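PDB 4MMO: Sso-CP2 metallo-carboxypetidase from Sulfolobus solfataricus, which binds zinc and probably acts as an M20-family metallo-carboxypeptidase, removing C-terminal residues from peptide substrates. Local coordinates for residues Y231-E236 / P318-E323; K246-D251 / Q372-S377; W83-A86 / A90-E93. All coordinates share one frame; numbering follows the deposited sequence.

Contact 1: residues Y231-E236 / P318-E323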
loop_
_atom_site.group_PDB
_atom_site.type_symbol
_atom_site.label_atom_id
_atom_site.label_comp_id
_atom_site.label_asym_id
_atom_site.label_seq_id
_atom_site.Cartn_x
_atom_site.Cartn_y
_atom_site.Cartn_z
ATOM N N TYR A 231 26.549 -9.153 -3.325
ATOM C CA TYR A 231 27.575 -8.385 -4.030
ATOM C C TYR A 231 28.746 -9.234 -4.527
ATOM O O TYR A 231 29.608 -8.732 -5.244
ATOM C CB TYR A 231 28.106 -7.258 -3.133
ATOM C CG TYR A 231 27.085 -6.177 -2.853
ATOM C CD1 TYR A 231 26.852 -5.161 -3.770
ATOM C CD2 TYR A 231 26.346 -6.178 -1.676
ATOM C CE1 TYR A 231 25.916 -4.173 -3.525
ATOM C CE2 TYR A 231 25.407 -5.194 -1.418
ATOM C CZ TYR A 231 25.194 -4.195 -2.345
ATOM O OH TYR A 231 24.259 -3.219 -2.094
ATOM N N ASP A 232 28.778 -10.513 -4.158
ATOM C CA ASP A 232 29.916 -11.375 -4.491
ATOM C C ASP A 232 30.167 -11.475 -5.997
ATOM O O ASP A 232 31.312 -11.519 -6.437
ATOM C CB ASP A 232 29.722 -12.781 -3.912
ATOM C CG ASP A 232 29.835 -12.816 -2.394
ATOM O OD1 ASP A 232 30.331 -11.834 -1.805
ATOM O OD2 ASP A 232 29.433 -13.834 -1.792
ATOM N N ASP A 233 29.093 -11.511 -6.780
ATOM C CA ASP A 233 29.203 -11.658 -8.229
ATOM C C ASP A 233 29.359 -10.311 -8.936
ATOM O O ASP A 233 29.518 -10.264 -10.155
ATOM C CB ASP A 233 27.967 -12.379 -8.780
ATOM C CG ASP A 233 28.021 -13.884 -8.575
ATOM O OD1 ASP A 233 28.653 -14.339 -7.598
ATOM O OD2 ASP A 233 27.426 -14.615 -9.395
ATOM N N VAL A 234 29.290 -9.219 -8.177
ATOM C CA VAL A 234 29.414 -7.882 -8.754
ATOM C C VAL A 234 30.886 -7.592 -9.035
ATOM O O VAL A 234 31.702 -7.552 -8.114
ATOM C CB VAL A 234 28.832 -6.806 -7.809
ATOM C CG1 VAL A 234 29.172 -5.394 -8.300
ATOM C CG2 VAL A 234 27.327 -6.973 -7.681
ATOM N N ARG A 235 31.224 -7.396 -10.307
ATOM C CA ARG A 235 32.613 -7.181 -10.700
ATOM C C ARG A 235 32.978 -5.701 -10.777
ATOM O O ARG A 235 32.124 -4.844 -11.006
ATOM C CB ARG A 235 32.909 -7.859 -12.041
ATOM C CG ARG A 235 32.196 -7.263 -13.257
ATOM C CD ARG A 235 33.054 -7.443 -14.510
ATOM N NE ARG A 235 32.370 -7.032 -15.734
ATOM C CZ ARG A 235 32.325 -5.786 -16.196
ATOM N NH1 ARG A 235 32.919 -4.795 -15.538
ATOM N NH2 ARG A 235 31.676 -5.527 -17.322
ATOM N N GLU A 236 34.259 -5.409 -10.588
ATOM C CA GLU A 236 34.758 -4.048 -10.699
ATOM C C GLU A 236 34.578 -3.546 -12.127
ATOM O O GLU A 236 34.520 -4.337 -13.070
ATOM C CB GLU A 236 36.236 -4.003 -10.315
ATOM C CG GLU A 236 37.139 -4.727 -11.296
ATOM C CD GLU A 236 38.465 -5.132 -10.685
ATOM O OE1 GLU A 236 38.997 -4.368 -9.851
ATOM O OE2 GLU A 236 38.971 -6.219 -11.034
ATOM N N PRO A 318 20.120 -13.192 -12.102
ATOM C CA PRO A 318 18.855 -12.986 -11.388
ATOM C C PRO A 318 18.319 -14.257 -10.737
ATOM O O PRO A 318 17.767 -14.195 -9.635
ATOM C CB PRO A 318 17.908 -12.491 -12.488
ATOM C CG PRO A 318 18.522 -12.949 -13.758
ATOM C CD PRO A 318 19.990 -12.885 -13.537
ATOM N N TYR A 319 18.489 -15.397 -11.396
ATOM C CA TYR A 319 18.056 -16.664 -10.821
ATOM C C TYR A 319 18.869 -16.993 -9.569
ATOM O O TYR A 319 18.351 -17.567 -8.617
ATOM C CB TYR A 319 18.152 -17.787 -11.856
ATOM C CG TYR A 319 17.199 -17.601 -13.015
ATOM C CD1 TYR A 319 15.868 -17.971 -12.905
ATOM C CD2 TYR A 319 17.629 -17.047 -14.215
ATOM C CE1 TYR A 319 14.989 -17.799 -13.953
ATOM C CE2 TYR A 319 16.751 -16.869 -15.275
ATOM C CZ TYR A 319 15.431 -17.249 -15.133
ATOM O OH TYR A 319 14.544 -17.085 -16.174
ATOM N N LYS A 320 20.137 -16.608 -9.557
ATOM C CA LYS A 320 20.959 -16.804 -8.372
ATOM C C LYS A 320 20.537 -15.852 -7.248
ATOM O O LYS A 320 20.442 -16.253 -6.089
ATOM C CB LYS A 320 22.432 -16.604 -8.708
ATOM C CG LYS A 320 23.364 -16.874 -7.546
ATOM C CD LYS A 320 24.807 -16.963 -8.009
ATOM C CE LYS A 320 25.742 -17.263 -6.850
ATOM N NZ LYS A 320 27.155 -17.410 -7.301
ATOM N N VAL A 321 20.282 -14.593 -7.594
ATOM C CA VAL A 321 19.893 -13.598 -6.602
ATOM C C VAL A 321 18.591 -14.024 -5.937
ATOM O O VAL A 321 18.405 -13.829 -4.737
ATOM C CB VAL A 321 19.744 -12.196 -7.237
ATOM C CG1 VAL A 321 19.113 -11.209 -6.258
ATOM C CG2 VAL A 321 21.102 -11.684 -7.692
ATOM N N PHE A 322 17.703 -14.623 -6.724
ATOM C CA PHE A 322 16.440 -15.134 -6.210
ATOM C C PHE A 322 16.685 -16.205 -5.155
ATOM O O PHE A 322 15.984 -16.266 -4.148
ATOM C CB PHE A 322 15.599 -15.706 -7.352
ATOM C CG PHE A 322 14.195 -16.072 -6.955
ATOM C CD1 PHE A 322 13.399 -15.175 -6.259
ATOM C CD2 PHE A 322 13.663 -17.304 -7.299
ATOM C CE1 PHE A 322 12.102 -15.507 -5.900
ATOM C CE2 PHE A 322 12.365 -17.639 -6.945
ATOM C CZ PHE A 322 11.585 -16.738 -6.247
ATOM N N GLU A 323 17.687 -17.049 -5.383
ATOM C CA GLU A 323 18.008 -18.111 -4.435
ATOM C C GLU A 323 18.623 -17.526 -3.167
ATOM O O GLU A 323 18.319 -17.974 -2.059
ATOM C CB GLU A 323 18.959 -19.139 -5.066
ATOM C CG GLU A 323 19.336 -20.290 -4.141
ATOM C CD GLU A 323 18.126 -21.038 -3.597
ATOM O OE1 GLU A 323 17.130 -21.197 -4.337
ATOM O OE2 GLU A 323 18.171 -21.467 -2.423
#
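The carboxylate of Asp233 meets the ammonium group of Lys320 beyond its two oxygens. Lys320 NZ lies somewhat off the carboxylate plane, 3.4 Å from Asp233 OD1 and 3.5 Å from Asp233 OD2. The OD1 pair is a salt bridge with a weak hydrogen bond. It links a type I beta turn, Tyr231 to Val234, to the first turns of helix 318-331. Both lie in the range of the M20 dimerisation domain. The turn is closed by Val234 N to Tyr231 O at 3.0 Å, and Asp233 stands at its third position. Asp233 is also tied through its backbone to Asn315, just ahead of the helix. The two side chains come from opposite directions. Lys320 has CG anti to the backbone N (chi1 -176°), and the chain then runs extended to the ammonium group. This reach lets an exposed lysine span the gap between helix and turn. The helix packs its other side inward: Val321 rests on Leu183 and Leu312 of the sheet. The contact is a surface tie, remote from the zinc site. Behind the charge, Lys320 CD passes 3.8 Å from Asp233 OD2.

Contact 2: residues K246-D251 / Q372-S377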
loop_
_atom_site.group_PDB
_atom_site.type_symbol
_atom_site.label_atom_id
_atom_site.label_comp_id
_atom_site.label_asym_id
_atom_site.label_seq_id
_atom_site.Cartn_x
_atom_site.Cartn_y
_atom_site.Cartn_z
ATOM N N LYS A 246 32.884 9.034 -16.028
ATOM C CA LYS A 246 33.450 10.352 -15.756
ATOM C C LYS A 246 32.957 11.383 -16.769
ATOM O O LYS A 246 32.769 12.550 -16.434
ATOM C CB LYS A 246 34.978 10.288 -15.781
ATOM N N LYS A 247 32.744 10.945 -18.005
ATOM C CA LYS A 247 32.295 11.835 -19.071
ATOM C C LYS A 247 30.778 12.018 -19.079
ATOM O O LYS A 247 30.268 12.940 -19.713
ATOM C CB LYS A 247 32.743 11.298 -20.432
ATOM C CG LYS A 247 34.249 11.233 -20.616
ATOM C CD LYS A 247 34.608 10.541 -21.922
ATOM C CE LYS A 247 36.080 10.171 -21.981
ATOM N NZ LYS A 247 36.270 8.727 -22.302
ATOM N N TYR A 248 30.056 11.138 -18.391
ATOM C CA TYR A 248 28.597 11.205 -18.385
ATOM C C TYR A 248 28.151 12.559 -17.851
ATOM O O TYR A 248 28.437 12.912 -16.707
ATOM C CB TYR A 248 27.995 10.069 -17.555
ATOM C CG TYR A 248 26.491 9.938 -17.692
ATOM C CD1 TYR A 248 25.879 9.993 -18.937
ATOM C CD2 TYR A 248 25.687 9.745 -16.577
ATOM C CE1 TYR A 248 24.507 9.875 -19.066
ATOM C CE2 TYR A 248 24.312 9.624 -16.697
ATOM C CZ TYR A 248 23.730 9.687 -17.944
ATOM O OH TYR A 248 22.365 9.566 -18.071
ATOM N N ASP A 249 27.454 13.312 -18.695
ATOM C CA ASP A 249 27.163 14.715 -18.426
ATOM C C ASP A 249 25.785 14.888 -17.795
ATOM O O ASP A 249 24.761 14.671 -18.442
ATOM C CB ASP A 249 27.263 15.520 -19.725
ATOM C CG ASP A 249 27.363 17.015 -19.487
ATOM O OD1 ASP A 249 27.746 17.426 -18.373
ATOM O OD2 ASP A 249 27.066 17.781 -20.428
ATOM N N ILE A 250 25.781 15.284 -16.524
ATOM C CA ILE A 250 24.558 15.436 -15.748
ATOM C C ILE A 250 24.422 16.848 -15.195
ATOM O O ILE A 250 25.297 17.324 -14.471
ATOM C CB ILE A 250 24.542 14.454 -14.553
ATOM C CG1 ILE A 250 24.528 13.009 -15.053
ATOM C CG2 ILE A 250 23.331 14.712 -13.647
ATOM C CD1 ILE A 250 24.733 11.975 -13.962
ATOM N N ASP A 251 23.318 17.508 -15.530
ATOM C CA ASP A 251 22.942 18.750 -14.867
ATOM C C ASP A 251 22.187 18.370 -13.598
ATOM O O ASP A 251 21.007 18.027 -13.650
ATOM C CB ASP A 251 22.063 19.608 -15.781
ATOM C CG ASP A 251 21.802 20.998 -15.217
ATOM O OD1 ASP A 251 21.919 21.187 -13.989
ATOM O OD2 ASP A 251 21.472 21.904 -16.008
ATOM N N GLN A 372 26.930 10.871 -26.743
ATOM C CA GLN A 372 27.205 10.514 -25.360
ATOM C C GLN A 372 27.107 9.002 -25.181
ATOM O O GLN A 372 26.067 8.400 -25.440
ATOM C CB GLN A 372 26.236 11.239 -24.428
ATOM C CG GLN A 372 26.310 12.755 -24.548
ATOM C CD GLN A 372 27.699 13.292 -24.252
ATOM O OE1 GLN A 372 28.193 13.176 -23.128
ATOM N NE2 GLN A 372 28.346 13.865 -25.266
ATOM N N VAL A 373 28.208 8.405 -24.740
ATOM C CA VAL A 373 28.351 6.957 -24.666
ATOM C C VAL A 373 28.384 6.529 -23.207
ATOM O O VAL A 373 29.256 6.965 -22.453
ATOM C CB VAL A 373 29.668 6.501 -25.345
ATOM C CG1 VAL A 373 29.752 4.979 -25.421
ATOM C CG2 VAL A 373 29.789 7.102 -26.736
ATOM N N ILE A 374 27.433 5.689 -22.801
ATOM C CA ILE A 374 27.423 5.147 -21.441
ATOM C C ILE A 374 27.513 3.622 -21.475
ATOM O O ILE A 374 27.045 2.993 -22.424
ATOM C CB ILE A 374 26.183 5.600 -20.652
ATOM C CG1 ILE A 374 24.902 5.267 -21.421
ATOM C CG2 ILE A 374 26.268 7.090 -20.376
ATOM C CD1 ILE A 374 23.632 5.518 -20.627
ATOM N N PRO A 375 28.129 3.022 -20.445
ATOM C CA PRO A 375 28.374 1.575 -20.467
ATOM C C PRO A 375 27.096 0.746 -20.323
ATOM O O PRO A 375 27.076 -0.420 -20.718
ATOM C CB PRO A 375 29.298 1.360 -19.266
ATOM C CG PRO A 375 28.978 2.476 -18.337
ATOM C CD PRO A 375 28.612 3.646 -19.200
ATOM N N ASN A 376 26.051 1.345 -19.761
ATOM C CA ASN A 376 24.752 0.688 -19.634
ATOM C C ASN A 376 23.703 1.678 -19.163
ATOM O O ASN A 376 24.034 2.706 -18.576
ATOM C CB ASN A 376 24.818 -0.483 -18.651
ATOM C CG ASN A 376 25.198 -0.045 -17.249
ATOM O OD1 ASN A 376 26.378 0.010 -16.902
ATOM N ND2 ASN A 376 24.195 0.265 -16.433
ATOM N N SER A 377 22.437 1.367 -19.424
ATOM C CA SER A 377 21.337 2.200 -18.961
ATOM C C SER A 377 21.041 1.897 -17.497
ATOM O O SER A 377 21.425 0.848 -16.979
ATOM C CB SER A 377 20.088 1.951 -19.806
ATOM O OG SER A 377 19.746 0.575 -19.811
#
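Tyr248 and Ile374 make the main contact. The methyl CG2 of Ile374 approaches the tyrosine ring obliquely at the CD1-CE1 bond, 3.3 Å from Tyr248 CD1 and 3.5 Å from Tyr248 CE1. The packing is tight. Ile374 belongs to strand 372-374, which pairs with strand 174-176 in a small two-stranded parallel sheet. Tyr248 is the first residue to leave helical geometry after helix 239-247. The contact therefore joins a helix end to a short parallel strand.

Torsions set the meeting. Ile374 places CG1 between the backbone N and the carbonyl carbon (chi1 54°). Its CG2 then lies anti to the carbonyl carbon, beside the backbone N, and is turned to the ring. Tyr248 has CG anti to the backbone N (chi1 -170°), which carries the ring across to the strand.

Gln372 adds a looser contact at the other end of the strand. Its chain is bent at chi2 and brings Gln372 OE1 to 4.2 Å from Asp249 CB. The same oxygen lies 4.0 Å from Lys247 O, the last residue of the helix. Both are approaches without a bond.

Further out, the tyrosine ring also rests on Ala273 and Leu277 of helix 269-278, while backbone bonds from Gln372 and Ile374 to Ile175 fix the strand. Gln372 NE2 is hydrogen-bonded to Glu370 O, and the carboxylate of Asp249 is held by Lys269, Lys170 and Arg172, charges that probably stabilise its ionised form. Where the chain leaves the strand, Asn376 ND2 donates to Ser377 O at 2.9 Å, from 52° above the carbonyl plane, and also to Leu277 O.

Contact 3: residues W83-A86 / A90-E93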
loop_
_atom_site.group_PDB
_atom_site.type_symbol
_atom_site.label_atom_id
_atom_site.label_comp_id
_atom_site.label_asym_id
_atom_site.label_seq_id
_atom_site.Cartn_x
_atom_site.Cartn_y
_atom_site.Cartn_z
ATOM N N TRP A 83 -4.134 13.384 -19.849
ATOM C CA TRP A 83 -3.774 13.571 -21.253
ATOM C C TRP A 83 -4.526 14.748 -21.873
ATOM O O TRP A 83 -5.752 14.824 -21.791
ATOM C CB TRP A 83 -4.082 12.303 -22.053
ATOM C CG TRP A 83 -3.111 11.183 -21.833
ATOM C CD1 TRP A 83 -3.084 10.314 -20.779
ATOM C CD2 TRP A 83 -2.031 10.799 -22.693
ATOM N NE1 TRP A 83 -2.053 9.419 -20.931
ATOM C CE2 TRP A 83 -1.393 9.696 -22.098
ATOM C CE3 TRP A 83 -1.545 11.288 -23.911
ATOM C CZ2 TRP A 83 -0.287 9.070 -22.677
ATOM C CZ3 TRP A 83 -0.445 10.664 -24.481
ATOM C CH2 TRP A 83 0.168 9.568 -23.866
ATOM N N LYS A 84 -3.789 15.661 -22.503
ATOM C CA LYS A 84 -4.401 16.819 -23.151
ATOM C C LYS A 84 -5.053 16.426 -24.466
ATOM O O LYS A 84 -6.083 16.979 -24.852
ATOM C CB LYS A 84 -3.358 17.905 -23.403
ATOM C CG LYS A 84 -2.799 18.510 -22.136
ATOM C CD LYS A 84 -1.855 19.656 -22.439
ATOM C CE LYS A 84 -1.388 20.335 -21.163
ATOM N NZ LYS A 84 -0.717 19.380 -20.238
ATOM N N ARG A 85 -4.433 15.472 -25.151
ATOM C CA ARG A 85 -4.968 14.917 -26.384
ATOM C C ARG A 85 -5.101 13.419 -26.159
ATOM O O ARG A 85 -4.372 12.859 -25.347
ATOM C CB ARG A 85 -4.025 15.208 -27.552
ATOM C CG ARG A 85 -3.570 16.661 -27.645
ATOM C CD ARG A 85 -2.275 16.787 -28.428
ATOM N NE ARG A 85 -1.775 18.160 -28.438
ATOM C CZ ARG A 85 -1.008 18.693 -27.491
ATOM N NH1 ARG A 85 -0.630 17.975 -26.440
ATOM N NH2 ARG A 85 -0.615 19.953 -27.596
ATOM N N ALA A 86 -6.032 12.773 -26.855
ATOM C CA ALA A 86 -6.247 11.341 -26.670
ATOM C C ALA A 86 -4.931 10.590 -26.886
ATOM O O ALA A 86 -4.237 10.851 -27.866
ATOM C CB ALA A 86 -7.307 10.833 -27.629
ATOM N N ALA A 90 -2.436 10.568 -32.059
ATOM C CA ALA A 90 -1.268 10.924 -32.870
ATOM C C ALA A 90 -1.470 12.306 -33.471
ATOM O O ALA A 90 -1.239 12.529 -34.658
ATOM C CB ALA A 90 -1.025 9.892 -33.959
ATOM N N THR A 91 -1.930 13.225 -32.634
ATOM C CA THR A 91 -2.197 14.590 -33.050
ATOM C C THR A 91 -0.899 15.306 -33.374
ATOM O O THR A 91 0.082 15.194 -32.637
ATOM C CB THR A 91 -2.922 15.361 -31.933
ATOM O OG1 THR A 91 -4.222 14.792 -31.728
ATOM C CG2 THR A 91 -3.064 16.842 -32.279
ATOM N N ILE A 92 -0.903 16.047 -34.477
ATOM C CA ILE A 92 0.233 16.880 -34.843
ATOM C C ILE A 92 0.005 18.298 -34.344
ATOM O O ILE A 92 -1.013 18.919 -34.650
ATOM C CB ILE A 92 0.462 16.900 -36.366
ATOM C CG1 ILE A 92 0.745 15.485 -36.873
ATOM C CG2 ILE A 92 1.628 17.821 -36.717
ATOM C CD1 ILE A 92 0.752 15.353 -38.381
ATOM N N GLU A 93 0.957 18.805 -33.571
ATOM C CA GLU A 93 0.880 20.159 -33.052
ATOM C C GLU A 93 2.264 20.616 -32.612
ATOM O O GLU A 93 2.991 19.869 -31.958
ATOM C CB GLU A 93 -0.102 20.226 -31.882
ATOM C CG GLU A 93 -0.393 21.640 -31.401
ATOM C CD GLU A 93 -1.594 21.718 -30.478
ATOM O OE1 GLU A 93 -2.256 20.681 -30.260
ATOM O OE2 GLU A 93 -1.878 22.823 -29.969
#
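Arg85 and Glu93 cross obliquely, with the guanidinium and carboxylate planes 81° apart. A single oxygen takes both donors. Arg85 NE gives Glu93 OE1 a hydrogen bond of 3.1 Å at an N-H...O angle of 154°. Arg85 NH2 gives the same Glu93 OE1 a weak one of 3.2 Å. The oxygen lies at the guanidinium edge, near its plane, while NE meets it from well above the carboxylate plane. The result is a salt bridge forked onto OE1, not a side-on pair that uses both oxygens.

Thr91 meets Arg85 at about a right angle. Arg85 CD lies 3.8 Å from Thr91 CB and 3.9 Å from Thr91 CG2, so the arginine chain passes over the threonine before it reaches Glu93. The methyl CG2 also sits at the guanidinium edge. Thr91 OG1 is bonded to Ser89 OG. Glu93 has CG anti to the backbone N (chi1 -172°) and runs out extended, which brings its carboxylate to the arginine. Tyr98 adds a cation-pi contact to Arg85.

Thr91 and Glu93 point toward the loop. Ile92, between them, points away and packs on Ile9 of helix 3-12. Ala90 and Thr91 both face Tyr98 as a G1 beta bulge. The bulge lies where strand 91-93 begins, in the antiparallel hairpin with strand 96-98, which strand 414-416 extends into a three-stranded sheet.

Overall arrangement
All three are surface contacts, and none touches another. Only contact 2 includes a buried touching residue, and its side-chain meeting is apolar. Contacts 1 and 3 rest on salt bridges. That of contact 1 is a long, weak pair between a turn and a helix, whereas that of contact 3 is forked and backed by aliphatic packing between a loop and an edge strand. Contacts 1 and 2 interlock along the chain, a segment of one falling between the two of the other, and their nearest atoms are about 8 Å apart. The loop of contact 1 leads into helix 239-247, whose end lies in contact 2. Contact 3 precedes both in sequence. Its centre is 44 Å from that of contact 1, on the opposite side of the chain's centre.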